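Local structure of carboxyl esterase NP (Bacillus subtilis, 4CCW) at residues 223-232 with 254-262. The protein hydrolyses carboxylic esters to an alcohol and a carboxylate, as a carboxylesterase of the alpha/beta hydrolase superfamily. Residues are numbered along the deposited sequence; the frame is centred on the assembly and turned at random.
Sequences VFTDEELRSA and HRASSFVPD
Arg255 reaches from its helix to the start of the short helix 226-230 and holds Phe224 O end-on with two nitrogens, NH1 at 3.0 Å and NH2 at 2.9 Å from that oxygen, which lies in the guanidinium plane. Arg255 CG stands anti to the backbone N (chi1 -176°) and the chain runs on extended to NE, which carries the guanidinium across to the 223-232 backbone. NH2 also makes a salt bridge to Asp226 OD1 (2.8 Å), meeting it nearly along its C-O axis, and a water joins the same OD1 to Arg255 NE. Leu229 CD1 lies over one face of the guanidinium, 3.6 Å from Arg255 NH1. Replacing Arg255 by alanine is likely to leave Phe224 O without both of these donors and Asp226 without its cationic mate, and to take the guanidinium off Leu229 CD1.

The Asp226 carboxylate in turn stacks on the Phe259 ring, the two planes 24° apart and Asp226 CG 3.4 Å from Phe259 CZ. At the ring's edge stands Arg230, its guanidinium turned nearly perpendicular, so that Phe259 CE1 sits over a guanidinium face; Arg230 NH1 is also salt-bridged to Glu227. At the root of the Phe259 side chain, Leu229 CB packs on Phe259 CB at 3.6 Å. Arg230 CA makes a CH...O contact with Phe259 O, and Ala232 CB meets Val260 CG1 and Pro261 CD.

The axes of helices 226-230 and 254-259 cross at -62°, 9.4 Å apart at closest approach. Within the alpha/beta hydrolase fold, the contact joins the segment leading into strand 236-241 to the end of helix 249-259, just before strand 263-268. Phe158 O also accepts from Arg255 NH1, Phe224 packs on helix 130-141, and Val260 touches Ile236 of the central sheet.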
# COMPACT_ATOMS: atom_id res chain seq x y z
N VAL A 223 10.82 10.38 -5.67
CA VAL A 223 11.62 10.68 -4.48
C VAL A 223 11.39 12.15 -4.15
O VAL A 223 11.67 13.03 -4.96
CB VAL A 223 13.11 10.41 -4.75
CG1 VAL A 223 13.97 10.89 -3.57
CG2 VAL A 223 13.32 8.91 -4.96
N PHE A 224 10.87 12.42 -2.96
CA PHE A 224 10.55 13.80 -2.59
C PHE A 224 11.83 14.60 -2.38
O PHE A 224 12.81 14.08 -1.87
CB PHE A 224 9.66 13.83 -1.34
CG PHE A 224 8.30 13.23 -1.59
CD1 PHE A 224 7.26 14.03 -2.07
CD2 PHE A 224 8.08 11.87 -1.39
CE1 PHE A 224 6.00 13.47 -2.33
CE2 PHE A 224 6.84 11.31 -1.67
CZ PHE A 224 5.80 12.11 -2.12
N THR A 225 11.80 15.88 -2.76
CA THR A 225 12.95 16.74 -2.59
C THR A 225 13.18 17.05 -1.10
O THR A 225 12.31 16.81 -0.24
CB THR A 225 12.79 18.08 -3.33
OG1 THR A 225 11.72 18.83 -2.72
CG2 THR A 225 12.51 17.86 -4.83
N ASP A 226 14.35 17.59 -0.80
CA ASP A 226 14.66 18.03 0.56
C ASP A 226 13.58 18.98 1.08
O ASP A 226 13.07 18.80 2.19
CB ASP A 226 16.01 18.75 0.58
CG ASP A 226 17.19 17.82 0.39
OD1 ASP A 226 16.98 16.60 0.23
OD2 ASP A 226 18.35 18.31 0.42
N GLU A 227 13.24 19.97 0.24
CA GLU A 227 12.25 20.97 0.61
C GLU A 227 10.87 20.36 0.82
O GLU A 227 10.19 20.72 1.77
CB GLU A 227 12.23 22.13 -0.41
CG GLU A 227 13.37 23.13 -0.24
CD GLU A 227 13.66 23.56 1.21
OE1 GLU A 227 12.81 24.22 1.85
OE2 GLU A 227 14.76 23.23 1.72
N GLU A 228 10.47 19.43 -0.05
CA GLU A 228 9.20 18.72 0.12
C GLU A 228 9.11 17.97 1.45
O GLU A 228 8.10 18.07 2.15
CB GLU A 228 8.93 17.79 -1.07
CG GLU A 228 8.47 18.59 -2.28
CD GLU A 228 8.45 17.82 -3.59
OE1 GLU A 228 9.15 16.80 -3.70
OE2 GLU A 228 7.74 18.27 -4.50
N LEU A 229 10.18 17.27 1.81
CA LEU A 229 10.23 16.56 3.08
C LEU A 229 10.17 17.52 4.28
O LEU A 229 9.45 17.26 5.25
CB LEU A 229 11.47 15.67 3.17
CG LEU A 229 11.57 14.48 2.20
CD1 LEU A 229 12.86 13.71 2.50
CD2 LEU A 229 10.35 13.57 2.30
N ARG A 230 10.91 18.62 4.21
CA ARG A 230 10.89 19.63 5.29
C ARG A 230 9.50 20.21 5.50
O ARG A 230 9.19 20.73 6.59
CB ARG A 230 11.85 20.77 4.96
CG ARG A 230 13.31 20.43 5.21
CD ARG A 230 14.20 21.61 4.86
NE ARG A 230 15.52 21.41 5.43
CZ ARG A 230 16.64 21.31 4.73
NH1 ARG A 230 16.62 21.43 3.42
NH2 ARG A 230 17.80 21.13 5.36
N SER A 231 8.68 20.15 4.46
CA SER A 231 7.36 20.79 4.48
C SER A 231 6.27 19.97 5.18
O SER A 231 5.17 20.48 5.41
CB SER A 231 6.92 21.15 3.05
OG SER A 231 6.31 20.04 2.39
N ALA A 232 6.58 18.72 5.54
CA ALA A 232 5.61 17.82 6.20
C ALA A 232 5.02 18.46 7.45
O ALA A 232 5.76 18.95 8.31
CB ALA A 232 6.27 16.49 6.56
N HIS A 254 17.94 7.49 7.49
CA HIS A 254 18.81 8.66 7.64
C HIS A 254 18.21 9.83 6.93
O HIS A 254 18.04 10.90 7.52
CB HIS A 254 20.23 8.38 7.15
CG HIS A 254 21.07 9.63 7.00
ND1 HIS A 254 21.13 10.31 5.85
CD2 HIS A 254 21.83 10.33 7.92
CE1 HIS A 254 21.92 11.39 6.01
NE2 HIS A 254 22.33 11.41 7.28
N ARG A 255 17.83 9.66 5.66
CA ARG A 255 17.31 10.80 4.91
C ARG A 255 15.97 11.29 5.50
O ARG A 255 15.78 12.49 5.72
CB ARG A 255 17.18 10.49 3.40
CG ARG A 255 16.71 11.72 2.62
CD ARG A 255 17.03 11.68 1.14
NE ARG A 255 16.67 12.98 0.57
CZ ARG A 255 15.53 13.25 -0.08
NH1 ARG A 255 14.61 12.31 -0.32
NH2 ARG A 255 15.32 14.48 -0.53
N ALA A 256 15.07 10.36 5.81
CA ALA A 256 13.76 10.71 6.36
C ALA A 256 13.92 11.51 7.67
O ALA A 256 13.29 12.57 7.86
CB ALA A 256 12.94 9.44 6.59
N SER A 257 14.78 11.00 8.54
CA SER A 257 15.01 11.61 9.85
C SER A 257 15.70 12.95 9.76
O SER A 257 15.55 13.77 10.66
CB SER A 257 15.82 10.68 10.75
OG SER A 257 15.14 9.44 10.94
N SER A 258 16.47 13.16 8.68
CA SER A 258 17.21 14.42 8.47
C SER A 258 16.29 15.60 8.12
O SER A 258 16.61 16.75 8.46
CB SER A 258 18.29 14.24 7.39
OG SER A 258 19.34 13.38 7.87
N PHE A 259 15.18 15.33 7.45
CA PHE A 259 14.32 16.40 6.91
C PHE A 259 12.87 16.48 7.43
O PHE A 259 12.30 17.58 7.53
CB PHE A 259 14.28 16.30 5.38
CG PHE A 259 15.62 16.47 4.72
CD1 PHE A 259 16.16 17.74 4.55
CD2 PHE A 259 16.34 15.36 4.28
CE1 PHE A 259 17.40 17.90 3.95
CE2 PHE A 259 17.59 15.52 3.70
CZ PHE A 259 18.12 16.79 3.54
N VAL A 260 12.25 15.34 7.73
CA VAL A 260 10.82 15.34 8.09
C VAL A 260 10.68 15.83 9.54
O VAL A 260 11.24 15.22 10.42
CB VAL A 260 10.17 13.95 7.93
CG1 VAL A 260 8.72 13.96 8.41
CG2 VAL A 260 10.25 13.48 6.48
N PRO A 261 9.94 16.92 9.76
CA PRO A 261 9.91 17.55 11.09
C PRO A 261 9.36 16.67 12.19
O PRO A 261 9.89 16.65 13.30
CB PRO A 261 8.96 18.73 10.88
CG PRO A 261 9.17 19.08 9.46
CD PRO A 261 9.27 17.76 8.76
N ASP A 262 8.29 15.94 11.91
CA ASP A 262 7.60 15.26 12.99
C ASP A 262 7.60 13.80 12.58
O ASP A 262 6.67 13.35 11.91
CB ASP A 262 6.18 15.83 13.16
CG ASP A 262 5.46 15.30 14.39
OD1 ASP A 262 5.90 14.30 15.00
OD2 ASP A 262 4.42 15.90 14.76
O HOH W 1 19.07 14.44 0.68
O HOH W 2 5.92 16.09 9.89